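Long-range contact in penicillin-binding protein activator LpoA (Escherichia coli, PDB 6DR3), which stimulates the transpeptidase activity of penicillin-binding protein 1A and so regulates peptidoglycan synthesis from the outer membrane: residues 69-81 with 105-117. Sequence-based numbering, arbitrary orientation.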
loop_
_atom_site.group_PDB
_atom_site.type_symbol
_atom_site.label_atom_id
_atom_site.label_comp_id
_atom_site.label_asym_id
_atom_site.label_seq_id
_atom_site.Cartn_x
_atom_site.Cartn_y
_atom_site.Cartn_z
ATOM N N ARG A 69 15.868 -1.777 14.117
ATOM C CA ARG A 69 15.970 -3.078 13.466
ATOM C C ARG A 69 14.683 -3.430 12.732
ATOM O O ARG A 69 14.725 -4.005 11.639
ATOM C CB ARG A 69 16.318 -4.159 14.488
ATOM C CG ARG A 69 16.599 -5.517 13.855
ATOM C CD ARG A 69 17.187 -6.507 14.846
ATOM N NE ARG A 69 18.400 -5.995 15.477
ATOM C CZ ARG A 69 19.586 -5.920 14.880
ATOM N NH1 ARG A 69 19.732 -6.319 13.624
ATOM N NH2 ARG A 69 20.629 -5.437 15.540
ATOM N N ARG A 70 13.529 -3.096 13.314
ATOM C CA ARG A 70 12.266 -3.339 12.626
ATOM C C ARG A 70 12.201 -2.561 11.318
ATOM O O ARG A 70 11.747 -3.087 10.295
ATOM C CB ARG A 70 11.090 -2.978 13.535
ATOM C CG ARG A 70 10.749 -4.071 14.543
ATOM C CD ARG A 70 9.446 -3.797 15.284
ATOM N NE ARG A 70 9.630 -2.928 16.446
ATOM C CZ ARG A 70 10.012 -3.351 17.650
ATOM N NH1 ARG A 70 10.265 -4.637 17.865
ATOM N NH2 ARG A 70 10.146 -2.483 18.645
ATOM N N GLU A 71 12.662 -1.308 11.327
ATOM C CA GLU A 71 12.721 -0.541 10.088
ATOM C C GLU A 71 13.687 -1.179 9.095
ATOM O O GLU A 71 13.429 -1.188 7.887
ATOM C CB GLU A 71 13.126 0.904 10.384
ATOM C CG GLU A 71 13.310 1.775 9.151
ATOM C CD GLU A 71 12.036 1.921 8.339
ATOM O OE1 GLU A 71 10.938 1.791 8.921
ATOM O OE2 GLU A 71 12.136 2.168 7.120
ATOM N N LYS A 72 14.802 -1.726 9.586
ATOM C CA LYS A 72 15.757 -2.375 8.693
ATOM C C LYS A 72 15.112 -3.550 7.969
ATOM O O LYS A 72 15.279 -3.713 6.754
ATOM C CB LYS A 72 16.988 -2.839 9.472
ATOM C CG LYS A 72 18.037 -3.523 8.595
ATOM C CD LYS A 72 19.201 -4.083 9.396
ATOM C CE LYS A 72 20.157 -4.847 8.488
ATOM N NZ LYS A 72 21.264 -5.501 9.237
ATOM N N THR A 73 14.372 -4.386 8.701
ATOM C CA THR A 73 13.744 -5.546 8.078
ATOM C C THR A 73 12.762 -5.117 6.995
ATOM O O THR A 73 12.640 -5.779 5.957
ATOM C CB THR A 73 13.033 -6.401 9.128
ATOM O OG1 THR A 73 12.001 -5.632 9.761
ATOM C CG2 THR A 73 14.019 -6.899 10.182
ATOM N N LEU A 74 12.056 -4.007 7.214
ATOM C CA LEU A 74 11.117 -3.526 6.206
ATOM C C LEU A 74 11.853 -2.987 4.986
ATOM O O LEU A 74 11.441 -3.232 3.846
ATOM C CB LEU A 74 10.207 -2.458 6.812
ATOM C CG LEU A 74 9.095 -1.902 5.916
ATOM C CD1 LEU A 74 8.249 -3.015 5.307
ATOM C CD2 LEU A 74 8.222 -0.949 6.715
ATOM N N LEU A 75 12.952 -2.258 5.201
ATOM C CA LEU A 75 13.764 -1.799 4.081
ATOM C C LEU A 75 14.322 -2.970 3.286
ATOM O O LEU A 75 14.502 -2.864 2.067
ATOM C CB LEU A 75 14.905 -0.913 4.584
ATOM C CG LEU A 75 14.510 0.414 5.234
ATOM C CD1 LEU A 75 15.715 1.039 5.918
ATOM C CD2 LEU A 75 13.925 1.376 4.211
ATOM N N ALA A 76 14.606 -4.092 3.953
ATOM C CA ALA A 76 15.105 -5.266 3.246
ATOM C C ALA A 76 14.096 -5.757 2.217
ATOM O O ALA A 76 14.475 -6.186 1.121
ATOM C CB ALA A 76 15.436 -6.377 4.242
ATOM N N VAL A 77 12.804 -5.713 2.555
ATOM C CA VAL A 77 11.770 -6.131 1.612
ATOM C C VAL A 77 11.721 -5.178 0.424
ATOM O O VAL A 77 11.692 -5.604 -0.737
ATOM C CB VAL A 77 10.403 -6.216 2.316
ATOM C CG1 VAL A 77 9.300 -6.557 1.316
ATOM C CG2 VAL A 77 10.444 -7.241 3.440
ATOM N N GLU A 78 11.698 -3.873 0.699
ATOM C CA GLU A 78 11.606 -2.889 -0.374
ATOM C C GLU A 78 12.799 -2.991 -1.314
ATOM O O GLU A 78 12.657 -2.818 -2.530
ATOM C CB GLU A 78 11.497 -1.484 0.221
ATOM C CG GLU A 78 10.275 -1.301 1.114
ATOM C CD GLU A 78 10.177 0.094 1.710
ATOM O OE1 GLU A 78 11.231 0.707 1.978
ATOM O OE2 GLU A 78 9.041 0.581 1.907
ATOM N N ILE A 79 13.985 -3.281 -0.772
ATOM C CA ILE A 79 15.170 -3.432 -1.612
ATOM C C ILE A 79 15.020 -4.643 -2.528
ATOM O O ILE A 79 15.278 -4.564 -3.735
ATOM C CB ILE A 79 16.435 -3.525 -0.737
ATOM C CG1 ILE A 79 16.739 -2.155 -0.125
ATOM C CG2 ILE A 79 17.638 -4.028 -1.548
ATOM C CD1 ILE A 79 17.855 -2.157 0.909
ATOM N N LYS A 80 14.594 -5.779 -1.974
ATOM C CA LYS A 80 14.461 -6.983 -2.791
ATOM C C LYS A 80 13.407 -6.804 -3.877
ATOM O O LYS A 80 13.559 -7.320 -4.990
ATOM C CB LYS A 80 14.132 -8.185 -1.909
ATOM C CG LYS A 80 15.323 -8.668 -1.100
ATOM C CD LYS A 80 15.091 -10.037 -0.493
ATOM C CE LYS A 80 16.307 -10.491 0.299
ATOM N NZ LYS A 80 17.526 -10.589 -0.553
ATOM N N LEU A 81 12.328 -6.078 -3.576
ATOM C CA LEU A 81 11.348 -5.774 -4.612
ATOM C C LEU A 81 11.957 -4.887 -5.691
ATOM O O LEU A 81 11.698 -5.079 -6.885
ATOM C CB LEU A 81 10.116 -5.111 -3.996
ATOM C CG LEU A 81 9.241 -6.030 -3.138
ATOM C CD1 LEU A 81 8.219 -5.223 -2.357
ATOM C CD2 LEU A 81 8.545 -7.078 -3.997
ATOM N N GLN A 105 4.638 2.236 8.729
ATOM C CA GLN A 105 5.277 0.968 8.387
ATOM C C GLN A 105 4.255 -0.047 7.890
ATOM O O GLN A 105 4.521 -0.785 6.933
ATOM C CB GLN A 105 6.033 0.420 9.598
ATOM C CG GLN A 105 7.324 1.157 9.908
ATOM C CD GLN A 105 8.069 0.558 11.085
ATOM O OE1 GLN A 105 7.461 0.088 12.045
ATOM N NE2 GLN A 105 9.393 0.567 11.013
ATOM N N GLN A 106 3.081 -0.099 8.522
ATOM C CA GLN A 106 2.030 -0.996 8.051
ATOM C C GLN A 106 1.607 -0.646 6.630
ATOM O O GLN A 106 1.403 -1.537 5.797
ATOM C CB GLN A 106 0.828 -0.942 8.993
ATOM C CG GLN A 106 1.096 -1.530 10.366
ATOM C CD GLN A 106 -0.094 -1.411 11.296
ATOM O OE1 GLN A 106 -1.225 -1.212 10.854
ATOM N NE2 GLN A 106 0.158 -1.530 12.594
ATOM N N ALA A 107 1.468 0.648 6.333
ATOM C CA ALA A 107 1.116 1.053 4.976
ATOM C C ALA A 107 2.168 0.584 3.979
ATOM O O ALA A 107 1.832 0.140 2.874
ATOM C CB ALA A 107 0.949 2.571 4.906
ATOM N N ARG A 108 3.448 0.672 4.353
ATOM C CA ARG A 108 4.513 0.193 3.478
ATOM C C ARG A 108 4.559 -1.328 3.436
ATOM O O ARG A 108 4.886 -1.910 2.394
ATOM C CB ARG A 108 5.859 0.750 3.937
ATOM C CG ARG A 108 6.032 2.238 3.682
ATOM C CD ARG A 108 7.151 2.807 4.536
ATOM N NE ARG A 108 8.417 2.110 4.321
ATOM C CZ ARG A 108 9.441 2.133 5.172
ATOM N NH1 ARG A 108 9.353 2.811 6.310
ATOM N NH2 ARG A 108 10.555 1.469 4.890
ATOM N N TYR A 109 4.251 -1.987 4.554
ATOM C CA TYR A 109 4.144 -3.442 4.552
ATOM C C TYR A 109 3.121 -3.908 3.524
ATOM O O TYR A 109 3.397 -4.797 2.710
ATOM C CB TYR A 109 3.771 -3.939 5.952
ATOM C CG TYR A 109 3.284 -5.371 5.983
ATOM C CD1 TYR A 109 4.174 -6.426 6.123
ATOM C CD2 TYR A 109 1.929 -5.665 5.874
ATOM C CE1 TYR A 109 3.732 -7.735 6.152
ATOM C CE2 TYR A 109 1.478 -6.969 5.900
ATOM C CZ TYR A 109 2.383 -8.002 6.036
ATOM O OH TYR A 109 1.935 -9.303 6.069
ATOM N N TRP A 110 1.928 -3.311 3.542
ATOM C CA TRP A 110 0.899 -3.707 2.587
ATOM C C TRP A 110 1.253 -3.282 1.169
ATOM O O TRP A 110 0.916 -3.989 0.212
ATOM C CB TRP A 110 -0.451 -3.125 2.999
ATOM C CG TRP A 110 -0.976 -3.731 4.263
ATOM C CD1 TRP A 110 -1.103 -3.122 5.474
ATOM C CD2 TRP A 110 -1.426 -5.078 4.442
ATOM N NE1 TRP A 110 -1.615 -4.003 6.396
ATOM C CE2 TRP A 110 -1.822 -5.212 5.786
ATOM C CE3 TRP A 110 -1.539 -6.185 3.594
ATOM C CZ2 TRP A 110 -2.322 -6.405 6.304
ATOM C CZ3 TRP A 110 -2.037 -7.369 4.109
ATOM C CH2 TRP A 110 -2.421 -7.470 5.450
ATOM N N GLN A 111 1.927 -2.143 1.002
ATOM C CA GLN A 111 2.385 -1.768 -0.331
ATOM C C GLN A 111 3.356 -2.805 -0.879
ATOM O O GLN A 111 3.338 -3.112 -2.078
ATOM C CB GLN A 111 3.036 -0.386 -0.305
ATOM C CG GLN A 111 3.341 0.168 -1.692
ATOM C CD GLN A 111 2.085 0.442 -2.501
ATOM O OE1 GLN A 111 1.128 1.030 -2.001
ATOM N NE2 GLN A 111 2.083 0.010 -3.756
ATOM N N ALA A 112 4.212 -3.359 -0.017
ATOM C CA ALA A 112 5.115 -4.419 -0.453
ATOM C C ALA A 112 4.336 -5.649 -0.900
ATOM O O ALA A 112 4.697 -6.297 -1.890
ATOM C CB ALA A 112 6.086 -4.778 0.671
ATOM N N LYS A 113 3.259 -5.987 -0.188
ATOM C CA LYS A 113 2.429 -7.108 -0.610
ATOM C C LYS A 113 1.709 -6.793 -1.915
ATOM O O LYS A 113 1.593 -7.657 -2.790
ATOM C CB LYS A 113 1.425 -7.465 0.487
ATOM C CG LYS A 113 2.070 -7.820 1.817
ATOM C CD LYS A 113 1.224 -8.805 2.610
ATOM C CE LYS A 113 1.363 -10.222 2.074
ATOM N NZ LYS A 113 0.630 -11.211 2.911
ATOM N N ILE A 114 1.222 -5.560 -2.063
ATOM C CA ILE A 114 0.604 -5.148 -3.321
ATOM C C ILE A 114 1.614 -5.247 -4.458
ATOM O O ILE A 114 1.330 -5.817 -5.519
ATOM C CB ILE A 114 0.029 -3.725 -3.194
ATOM C CG1 ILE A 114 -1.128 -3.708 -2.194
ATOM C CG2 ILE A 114 -0.448 -3.202 -4.551
ATOM C CD1 ILE A 114 -1.512 -2.322 -1.724
ATOM N N ASP A 115 2.809 -4.687 -4.255
ATOM C CA ASP A 115 3.845 -4.755 -5.281
ATOM C C ASP A 115 4.208 -6.196 -5.615
ATOM O O ASP A 115 4.519 -6.504 -6.772
ATOM C CB ASP A 115 5.089 -3.990 -4.825
ATOM C CG ASP A 115 4.830 -2.504 -4.644
ATOM O OD1 ASP A 115 3.746 -2.031 -5.054
ATOM O OD2 ASP A 115 5.707 -1.805 -4.089
ATOM N N ALA A 116 4.175 -7.089 -4.624
ATOM C CA ALA A 116 4.551 -8.478 -4.864
ATOM C C ALA A 116 3.581 -9.177 -5.808
ATOM O O ALA A 116 3.963 -10.138 -6.485
ATOM C CB ALA A 116 4.631 -9.237 -3.540
ATOM N N SER A 117 2.329 -8.720 -5.865
ATOM C CA SER A 117 1.340 -9.329 -6.746
ATOM C C SER A 117 1.455 -8.845 -8.183
ATOM O O SER A 117 0.984 -9.536 -9.092
ATOM C CB SER A 117 -0.070 -9.049 -6.220
ATOM O OG SER A 117 -0.299 -9.734 -5.000
HETATM O O HOH W 1 6.716 -0.659 0.714
#
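Arg-108 lies between two carboxylates about two helix turns apart on 69-81, Glu-71 and Glu-78, and the hydrogen-bond geometry separates the two grips. Toward Glu-71 the guanidinium comes end-on: NH2 and NH1 both donate to OE2, at 2.8 and 3.0 Å, in the guanidinium plane. Toward Glu-78 it comes side-on, with a nearly straight bond from NE to OE2 (2.9 Å, 170°) and a second from NH2 to OE1, which is met from above the carboxylate plane. A bend at chi3 (57°) turns the arginine tip into this position, and Leu-74 CD2 sits over the centre of one guanidinium face, 3.6 Å above it. Glu-71 is further fixed by Gln-105, whose NE2 reaches OE1 at 2.9 Å with amide and carboxylate nearly coplanar.

The tight apolar part centres on Ala-112, whose CB meets Val-77 CG1 and Leu-81 CD1, each at 3.7 Å; the small side chain lets the backbones approach to 6.7 Å between the CA atoms of Glu-78 and Ala-112. Packing is looser at the margins, where Arg-70 is exposed and Asp-115 CB only skirts Leu-81 CD1. A water joins Glu-78 OE2 to the Arg-108 carbonyl.

The segments run in the same direction, splayed by 25°, their axes 10.3 Å apart at closest approach, within the all-helical amino-terminal domain, which has TPR-like motifs. Helix 86-93 packs on both, through Val-77, Leu-81 and Ala-116, while helix 50-58 backs 69-81 and helix 123-132 backs 105-117.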